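PDB 3WEU: L-lysine 6-oxidase from Marinomonas mediterranea, which oxidises the side-chain amine of L-lysine with molecular oxygen, using a cysteine tryptophylquinone cofactor, and kills bacteria through the hydrogen peroxide released. Local coordinates for residues K288-I299 and F411-T422; M379-S387 and V443-I451. All coordinates share one frame; numbering follows the deposited sequence.

Contact 1 lies about 28 Å from the centre of the chain and mixes buried with solvent-exposed residues, whereas contact 2 sits about 9 Å from that centre and is almost wholly buried. They hold different elements, and their centres are about 26 Å apart. In contact 1 a short parallel strand pair and the two helices beside it meet, so backbone bonds in regular register are joined by apolar and aromatic side chains and a glutamine. Contact 2 joins a short strand and the corner after it to an irregular loop with two cis-prolines; one serine bond, a water and a proline ring replace regular pairing, and the loop backbone reaches the quinone cofactor.

Contact 1. Residues K288-I299 and F411-T422; sequences KSDYVANFDRDI and FLLGQWAEGEFT
Gln-415 reaches from its helix to the turn of residues 288-291 and bonds two backbone carbonyls through one amide nitrogen. NE2 meets Tyr-291 O at 2.8 Å, almost straight and on a lone pair, and Ser-289 O from above the carbonyl plane; both acceptors lie in the amide plane, which helps fix its rotation. A bend at chi2 (-51°) turns the amide to them. Backbone bonds follow: Ala-293 N to Glu-420 O, Thr-422 N to Ala-293 O, and Phe-295 N to Thr-422 O at 2.7 Å. They make a two-stranded parallel sheet, 293-294 beside 421-422, which helix 295-308 leaves and helix 407-418 enters through a Schellman motif at Gly-419. Asn-294, the N-cap residue, uses both amide atoms: OD1 accepts from Arg-297 N, while ND2 donates to Thr-422 OG1 at 3.1 Å and to Gly-424 O. Apolar side chains pack helix 407-418 against turn, strand and helix 295-308. The small Ala-293 admits Leu-412, whose CD2 also lies 3.5 Å from Tyr-291 CE2. Branched Ile-299 sets CG2 over the five-membered ring of Trp-416, 4.3 Å from its centroid, and CD1 against Trp-416 CB; the indole NE1 bonds Tyr-328 O.

Contact 2. Residues M379-S387 and V443-I451; sequences MNSGSNSVS and VGLPMCPGI
The hydroxyl of Ser-383 lies against Pro-446 and Met-447 at a corner of the chain beside the short strand, where Ser-383 and Asn-384 face Glu-400 in a classic beta bulge. With OG anti to its own carbonyl carbon (chi1 -69°), it accepts a 2.9 Å bond from Met-447 N; a short polar side chain suits a backbone N-H this close. Pro-446, after a cis peptide bond, presents its ring to the strand. Its CG lies 3.3 Å from Ser-381 O, and its CD lies 3.4 Å from Asn-380 ND2, the two side chains crossing at about a right angle. Asn-380 ND2 donates to Ser-381 O, in that carbonyl's plane and on a lone pair, and also to Trp-580 O. Cys-448 extends its sulfur anti to the backbone N (chi1 -165°), which carries SG to 3.2 Å from Ser-383 O and to 4.1 Å from Val-386 CG2, a compact side chain fitting between carbonyl and methyl. Pro-446 O and Cys-448 N hydrogen-bond NE1 and O7 of the tryptophylquinone at position 581, so the loop that packs on Ser-383 also lines the quinone. Water 2 donates to both Ser-383 O, at 2.9 Å, and Met-447 O, at 2.8 Å.

Contact 1. Residues K288-I299 and F411-T422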
loop_
_atom_site.group_PDB
_atom_site.type_symbol
_atom_site.label_atom_id
_atom_site.label_comp_id
_atom_site.label_asym_id
_atom_site.label_seq_id
_atom_site.Cartn_x
_atom_site.Cartn_y
_atom_site.Cartn_z
ATOM N N LYS A 288 7.988 -4.153 56.521
ATOM C CA LYS A 288 7.989 -3.903 57.969
ATOM C C LYS A 288 7.450 -2.535 58.290
ATOM O O LYS A 288 8.089 -1.510 57.944
ATOM C CB LYS A 288 9.418 -4.042 58.521
ATOM C CG LYS A 288 9.973 -5.433 58.316
ATOM C CD LYS A 288 11.304 -5.591 59.018
ATOM C CE LYS A 288 11.698 -7.032 58.946
ATOM N NZ LYS A 288 13.033 -7.167 59.563
ATOM N N SER A 289 6.296 -2.513 58.972
ATOM C CA SER A 289 5.642 -1.244 59.291
ATOM C C SER A 289 6.368 -0.333 60.254
ATOM O O SER A 289 6.018 0.844 60.368
ATOM C CB SER A 289 4.188 -1.459 59.769
ATOM O OG SER A 289 4.177 -2.319 60.879
ATOM N N ASP A 290 7.383 -0.827 60.951
ATOM C CA ASP A 290 8.191 0.055 61.751
ATOM C C ASP A 290 9.357 0.699 61.006
ATOM O O ASP A 290 10.067 1.484 61.604
ATOM C CB ASP A 290 8.702 -0.645 63.024
ATOM C CG ASP A 290 9.386 -1.956 62.756
ATOM O OD1 ASP A 290 9.448 -2.409 61.589
ATOM O OD2 ASP A 290 9.820 -2.593 63.758
ATOM N N TYR A 291 9.497 0.469 59.690
ATOM C CA TYR A 291 10.602 1.042 58.946
ATOM C C TYR A 291 10.416 2.521 58.816
ATOM O O TYR A 291 9.354 2.987 58.395
ATOM C CB TYR A 291 10.719 0.428 57.534
ATOM C CG TYR A 291 11.910 0.979 56.739
ATOM C CD1 TYR A 291 13.160 0.435 56.896
ATOM C CD2 TYR A 291 11.774 2.069 55.809
ATOM C CE1 TYR A 291 14.262 0.922 56.196
ATOM C CE2 TYR A 291 12.891 2.562 55.115
ATOM C CZ TYR A 291 14.122 1.956 55.294
ATOM O OH TYR A 291 15.275 2.372 54.668
ATOM N N VAL A 292 11.408 3.278 59.191
ATOM C CA VAL A 292 11.292 4.738 59.136
ATOM C C VAL A 292 11.935 5.284 57.855
ATOM O O VAL A 292 13.143 5.119 57.622
ATOM C CB VAL A 292 11.961 5.368 60.422
ATOM C CG1 VAL A 292 11.969 6.880 60.356
ATOM C CG2 VAL A 292 11.233 4.911 61.694
ATOM N N ALA A 293 11.144 5.884 56.957
ATOM C CA ALA A 293 11.667 6.357 55.684
ATOM C C ALA A 293 12.443 7.625 55.923
ATOM O O ALA A 293 12.411 8.220 57.024
ATOM C CB ALA A 293 10.492 6.614 54.709
ATOM N N ASN A 294 13.092 8.111 54.903
ATOM C CA ASN A 294 13.803 9.357 55.004
ATOM C C ASN A 294 13.207 10.278 53.909
ATOM O O ASN A 294 13.166 9.896 52.736
ATOM C CB ASN A 294 15.293 9.169 54.734
ATOM C CG ASN A 294 16.052 10.506 54.683
ATOM O OD1 ASN A 294 16.510 10.960 53.618
ATOM N ND2 ASN A 294 16.194 11.142 55.856
ATOM N N PHE A 295 12.868 11.524 54.272
ATOM C CA PHE A 295 12.259 12.388 53.285
ATOM C C PHE A 295 13.147 12.623 52.074
ATOM O O PHE A 295 12.723 12.431 50.917
ATOM C CB PHE A 295 11.857 13.716 53.865
ATOM C CG PHE A 295 11.144 14.586 52.846
ATOM C CD1 PHE A 295 9.826 14.356 52.523
ATOM C CD2 PHE A 295 11.851 15.582 52.162
ATOM C CE1 PHE A 295 9.196 15.110 51.572
ATOM C CE2 PHE A 295 11.210 16.376 51.233
ATOM C CZ PHE A 295 9.890 16.129 50.930
ATOM N N ASP A 296 14.342 13.104 52.301
ATOM C CA ASP A 296 15.206 13.446 51.219
ATOM C C ASP A 296 15.562 12.259 50.306
ATOM O O ASP A 296 15.643 12.433 49.097
ATOM C CB ASP A 296 16.520 14.135 51.655
ATOM C CG ASP A 296 16.339 15.578 52.201
ATOM O OD1 ASP A 296 15.400 16.263 51.881
ATOM O OD2 ASP A 296 17.168 16.000 53.030
ATOM N N ARG A 297 15.836 11.104 50.861
ATOM C CA ARG A 297 16.272 9.951 50.089
ATOM C C ARG A 297 15.086 9.277 49.391
ATOM O O ARG A 297 15.206 8.846 48.263
ATOM C CB ARG A 297 16.918 8.902 51.026
ATOM C CG ARG A 297 17.487 7.632 50.397
ATOM C CD ARG A 297 18.036 6.589 51.450
ATOM N NE ARG A 297 16.920 6.133 52.229
ATOM C CZ ARG A 297 16.977 5.518 53.404
ATOM N NH1 ARG A 297 18.146 5.250 53.978
ATOM N NH2 ARG A 297 15.837 5.178 54.021
ATOM N N ASP A 298 13.959 9.154 50.065
ATOM C CA ASP A 298 12.897 8.265 49.607
ATOM C C ASP A 298 11.718 8.989 48.971
ATOM O O ASP A 298 11.020 8.438 48.107
ATOM C CB ASP A 298 12.354 7.415 50.748
ATOM C CG ASP A 298 13.417 6.545 51.441
ATOM O OD1 ASP A 298 14.341 6.041 50.784
ATOM O OD2 ASP A 298 13.278 6.403 52.712
ATOM N N ILE A 299 11.442 10.198 49.399
ATOM C CA ILE A 299 10.199 10.829 49.023
ATOM C C ILE A 299 10.427 11.973 48.053
ATOM O O ILE A 299 9.795 12.057 46.964
ATOM C CB ILE A 299 9.498 11.356 50.243
ATOM C CG1 ILE A 299 9.379 10.257 51.323
ATOM C CG2 ILE A 299 8.142 11.983 49.898
ATOM C CD1 ILE A 299 8.664 9.020 50.883
ATOM N N PHE A 411 5.419 1.762 49.286
ATOM C CA PHE A 411 5.578 1.453 50.701
ATOM C C PHE A 411 6.209 2.661 51.458
ATOM O O PHE A 411 5.750 3.115 52.496
ATOM C CB PHE A 411 6.470 0.233 50.898
ATOM C CG PHE A 411 6.886 0.071 52.307
ATOM C CD1 PHE A 411 5.930 -0.226 53.253
ATOM C CD2 PHE A 411 8.159 0.373 52.700
ATOM C CE1 PHE A 411 6.261 -0.317 54.594
ATOM C CE2 PHE A 411 8.506 0.286 54.026
ATOM C CZ PHE A 411 7.554 -0.047 54.993
ATOM N N LEU A 412 7.273 3.186 50.895
ATOM C CA LEU A 412 7.943 4.304 51.492
ATOM C C LEU A 412 7.091 5.551 51.539
ATOM O O LEU A 412 7.068 6.278 52.544
ATOM C CB LEU A 412 9.288 4.528 50.810
ATOM C CG LEU A 412 10.350 3.443 50.893
ATOM C CD1 LEU A 412 11.514 3.609 49.938
ATOM C CD2 LEU A 412 10.936 3.403 52.287
ATOM N N LEU A 413 6.304 5.788 50.499
ATOM C CA LEU A 413 5.363 6.869 50.516
ATOM C C LEU A 413 4.314 6.737 51.626
ATOM O O LEU A 413 4.002 7.698 52.314
ATOM C CB LEU A 413 4.710 7.091 49.099
ATOM C CG LEU A 413 3.967 8.424 48.959
ATOM C CD1 LEU A 413 4.924 9.623 48.952
ATOM C CD2 LEU A 413 3.143 8.415 47.669
ATOM N N GLY A 414 3.855 5.519 51.872
ATOM C CA GLY A 414 2.904 5.215 52.935
ATOM C C GLY A 414 3.525 5.418 54.323
ATOM O O GLY A 414 2.821 5.825 55.246
ATOM N N GLN A 415 4.822 5.126 54.483
ATOM C CA GLN A 415 5.494 5.404 55.727
ATOM C C GLN A 415 5.546 6.913 55.969
ATOM O O GLN A 415 5.289 7.399 57.083
ATOM C CB GLN A 415 6.891 4.798 55.731
ATOM C CG GLN A 415 6.948 3.276 55.711
ATOM C CD GLN A 415 6.091 2.655 56.778
ATOM O OE1 GLN A 415 4.882 2.385 56.564
ATOM N NE2 GLN A 415 6.685 2.400 57.934
ATOM N N TRP A 416 5.860 7.673 54.944
ATOM C CA TRP A 416 5.763 9.091 55.011
ATOM C C TRP A 416 4.404 9.549 55.424
ATOM O O TRP A 416 4.291 10.391 56.361
ATOM C CB TRP A 416 6.228 9.750 53.684
ATOM C CG TRP A 416 5.945 11.190 53.552
ATOM C CD1 TRP A 416 6.719 12.247 53.994
ATOM C CD2 TRP A 416 4.859 11.780 52.841
ATOM N NE1 TRP A 416 6.137 13.429 53.660
ATOM C CE2 TRP A 416 4.976 13.178 52.972
ATOM C CE3 TRP A 416 3.751 11.265 52.191
ATOM C CZ2 TRP A 416 4.085 14.043 52.391
ATOM C CZ3 TRP A 416 2.821 12.148 51.649
ATOM C CH2 TRP A 416 3.006 13.502 51.728
ATOM N N ALA A 417 3.366 9.004 54.796
ATOM C CA ALA A 417 2.005 9.411 55.109
ATOM C C ALA A 417 1.680 9.141 56.616
ATOM O O ALA A 417 1.050 9.984 57.312
ATOM C CB ALA A 417 1.048 8.635 54.262
ATOM N N GLU A 418 2.102 7.970 57.076
ATOM C CA GLU A 418 2.039 7.636 58.528
ATOM C C GLU A 418 2.833 8.492 59.484
ATOM O O GLU A 418 2.556 8.428 60.666
ATOM C CB GLU A 418 2.390 6.188 58.787
ATOM C CG GLU A 418 1.422 5.238 58.108
ATOM C CD GLU A 418 0.047 5.170 58.778
ATOM O OE1 GLU A 418 -0.183 5.771 59.828
ATOM O OE2 GLU A 418 -0.795 4.488 58.224
ATOM N N GLY A 419 3.811 9.270 59.027
ATOM C CA GLY A 419 4.636 10.049 59.926
ATOM C C GLY A 419 5.915 9.288 60.335
ATOM O O GLY A 419 6.720 9.806 61.086
ATOM N N GLU A 420 6.111 8.110 59.774
ATOM C CA GLU A 420 7.310 7.284 59.964
ATOM C C GLU A 420 8.396 7.683 59.013
ATOM O O GLU A 420 8.760 6.960 58.117
ATOM C CB GLU A 420 6.968 5.844 59.785
ATOM C CG GLU A 420 5.858 5.344 60.727
ATOM C CD GLU A 420 6.363 5.149 62.189
ATOM O OE1 GLU A 420 7.463 5.642 62.566
ATOM O OE2 GLU A 420 5.646 4.507 62.961
ATOM N N PHE A 421 8.889 8.876 59.182
ATOM C CA PHE A 421 9.980 9.334 58.397
ATOM C C PHE A 421 10.777 10.396 59.073
ATOM O O PHE A 421 10.264 11.124 59.895
ATOM C CB PHE A 421 9.558 9.926 57.031
ATOM C CG PHE A 421 8.811 11.235 57.097
ATOM C CD1 PHE A 421 7.452 11.290 57.436
ATOM C CD2 PHE A 421 9.446 12.407 56.772
ATOM C CE1 PHE A 421 6.741 12.497 57.409
ATOM C CE2 PHE A 421 8.779 13.612 56.827
ATOM C CZ PHE A 421 7.432 13.672 57.137
ATOM N N THR A 422 12.002 10.544 58.626
ATOM C CA THR A 422 12.858 11.600 59.091
ATOM C C THR A 422 13.166 12.611 58.064
ATOM O O THR A 422 12.946 12.418 56.848
ATOM C CB THR A 422 14.221 10.966 59.465
ATOM O OG1 THR A 422 14.663 10.171 58.359
ATOM C CG2 THR A 422 14.093 10.082 60.666
HETATM O O HOH W 1 15.057 7.534 58.734
#

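Contact 2. Residues M379-S387 and V443-I451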
loop_
_atom_site.group_PDB
_atom_site.type_symbol
_atom_site.label_atom_id
_atom_site.label_comp_id
_atom_site.label_asym_id
_atom_site.label_seq_id
_atom_site.Cartn_x
_atom_site.Cartn_y
_atom_site.Cartn_z
ATOM N N MET A 379 -0.323 10.027 37.165
ATOM C CA MET A 379 -1.256 10.023 36.031
ATOM C C MET A 379 -0.538 9.773 34.692
ATOM O O MET A 379 0.116 10.683 34.121
ATOM C CB MET A 379 -2.046 11.290 35.991
ATOM C CG MET A 379 -3.136 11.296 34.900
ATOM S SD MET A 379 -4.275 9.883 34.999
ATOM C CE MET A 379 -4.032 9.281 33.300
ATOM N N ASN A 380 -0.712 8.548 34.185
ATOM C CA ASN A 380 0.047 7.995 33.064
ATOM C C ASN A 380 -0.584 6.639 32.768
ATOM O O ASN A 380 -1.319 6.039 33.612
ATOM C CB ASN A 380 1.503 7.812 33.443
ATOM C CG ASN A 380 2.461 7.716 32.257
ATOM O OD1 ASN A 380 2.991 8.735 31.787
ATOM N ND2 ASN A 380 2.784 6.449 31.829
ATOM N N SER A 381 -0.363 6.170 31.546
ATOM C CA SER A 381 -0.723 4.793 31.212
ATOM C C SER A 381 -0.008 3.797 32.082
ATOM O O SER A 381 1.138 4.037 32.545
ATOM C CB SER A 381 -0.352 4.495 29.796
ATOM O OG SER A 381 -0.814 3.224 29.447
ATOM N N GLY A 382 -0.700 2.680 32.314
ATOM C CA GLY A 382 -0.090 1.520 32.866
ATOM C C GLY A 382 0.461 0.589 31.796
ATOM O O GLY A 382 0.606 0.999 30.647
ATOM N N SER A 383 0.842 -0.617 32.209
ATOM C CA SER A 383 1.549 -1.537 31.351
ATOM C C SER A 383 0.626 -2.304 30.375
ATOM O O SER A 383 1.117 -3.056 29.581
ATOM C CB SER A 383 2.507 -2.424 32.141
ATOM O OG SER A 383 3.626 -1.702 32.676
ATOM N N ASN A 384 -0.695 -2.164 30.492
ATOM C CA ASN A 384 -1.573 -2.517 29.398
ATOM C C ASN A 384 -2.866 -1.781 29.298
ATOM O O ASN A 384 -3.917 -2.226 29.809
ATOM C CB ASN A 384 -1.845 -4.032 29.294
ATOM C CG ASN A 384 -2.721 -4.330 28.126
ATOM O OD1 ASN A 384 -2.695 -3.599 27.150
ATOM N ND2 ASN A 384 -3.438 -5.439 28.167
ATOM N N SER A 385 -2.809 -0.662 28.587
ATOM C CA SER A 385 -3.948 0.135 28.229
ATOM C C SER A 385 -4.367 -0.104 26.759
ATOM O O SER A 385 -5.146 0.664 26.231
ATOM C CB SER A 385 -3.586 1.616 28.377
ATOM O OG SER A 385 -2.337 1.892 27.686
ATOM N N VAL A 386 -3.779 -1.097 26.124
ATOM C CA VAL A 386 -3.838 -1.324 24.686
ATOM C C VAL A 386 -4.785 -2.452 24.297
ATOM O O VAL A 386 -5.621 -2.302 23.370
ATOM C CB VAL A 386 -2.411 -1.650 24.181
ATOM C CG1 VAL A 386 -2.422 -1.910 22.690
ATOM C CG2 VAL A 386 -1.512 -0.407 24.415
ATOM N N SER A 387 -4.701 -3.575 24.986
ATOM C CA SER A 387 -5.563 -4.755 24.602
ATOM C C SER A 387 -6.549 -5.149 25.707
ATOM O O SER A 387 -6.260 -5.034 26.878
ATOM C CB SER A 387 -4.657 -5.940 24.202
ATOM O OG SER A 387 -3.780 -6.278 25.282
ATOM N N VAL A 443 13.841 3.899 31.662
ATOM C CA VAL A 443 12.449 3.782 32.048
ATOM C C VAL A 443 12.241 2.514 32.915
ATOM O O VAL A 443 12.678 1.425 32.567
ATOM C CB VAL A 443 11.536 3.722 30.772
ATOM C CG1 VAL A 443 10.128 3.196 31.139
ATOM C CG2 VAL A 443 11.426 5.119 30.158
ATOM N N GLY A 444 11.582 2.674 34.046
ATOM C CA GLY A 444 11.120 1.551 34.858
ATOM C C GLY A 444 9.664 1.157 34.631
ATOM O O GLY A 444 9.356 -0.001 34.385
ATOM N N LEU A 445 8.764 2.129 34.635
ATOM C CA LEU A 445 7.357 1.850 34.436
ATOM C C LEU A 445 6.751 3.010 33.659
ATOM O O LEU A 445 7.259 4.135 33.773
ATOM C CB LEU A 445 6.631 1.789 35.765
ATOM C CG LEU A 445 7.010 0.683 36.727
ATOM C CD1 LEU A 445 6.405 0.942 38.069
ATOM C CD2 LEU A 445 6.469 -0.597 36.092
ATOM N N PRO A 446 5.727 2.753 32.827
ATOM C CA PRO A 446 5.177 1.475 32.474
ATOM C C PRO A 446 6.103 0.753 31.514
ATOM O O PRO A 446 7.116 1.302 31.095
ATOM C CB PRO A 446 3.862 1.811 31.748
ATOM C CG PRO A 446 4.065 3.201 31.211
ATOM C CD PRO A 446 5.037 3.876 32.147
ATOM N N MET A 447 5.741 -0.475 31.186
ATOM C CA MET A 447 6.493 -1.305 30.277
ATOM C C MET A 447 5.519 -2.019 29.317
ATOM O O MET A 447 5.029 -3.104 29.649
ATOM C CB MET A 447 7.319 -2.290 31.119
ATOM C CG MET A 447 8.666 -1.750 31.599
ATOM S SD MET A 447 9.480 -2.950 32.587
ATOM C CE MET A 447 11.145 -2.241 32.757
ATOM N N CYS A 448 5.236 -1.384 28.190
ATOM C CA CYS A 448 4.317 -1.845 27.192
ATOM C C CYS A 448 4.766 -1.574 25.762
ATOM O O CYS A 448 3.985 -1.131 24.941
ATOM C CB CYS A 448 2.897 -1.281 27.467
ATOM S SG CYS A 448 1.526 -2.118 26.551
ATOM N N PRO A 449 6.015 -1.898 25.445
ATOM C CA PRO A 449 6.948 -2.625 26.254
ATOM C C PRO A 449 7.847 -1.801 27.124
ATOM O O PRO A 449 8.489 -2.318 28.018
ATOM C CB PRO A 449 7.829 -3.301 25.188
ATOM C CG PRO A 449 7.827 -2.433 24.025
ATOM C CD PRO A 449 6.473 -1.776 24.042
ATOM N N GLY A 450 8.002 -0.543 26.770
ATOM C CA GLY A 450 9.006 0.270 27.387
ATOM C C GLY A 450 9.886 0.925 26.391
ATOM O O GLY A 450 9.525 0.997 25.217
ATOM N N ILE A 451 11.050 1.386 26.837
ATOM C CA ILE A 451 12.004 2.053 25.893
ATOM C C ILE A 451 13.283 1.240 25.859
ATOM O O ILE A 451 13.508 0.517 24.890
ATOM C CB ILE A 451 12.287 3.502 26.300
ATOM C CG1 ILE A 451 11.020 4.356 26.144
ATOM C CG2 ILE A 451 13.418 4.080 25.480
ATOM C CD1 ILE A 451 10.514 4.487 24.754
HETATM O O HOH W 2 3.136 -4.908 28.779
#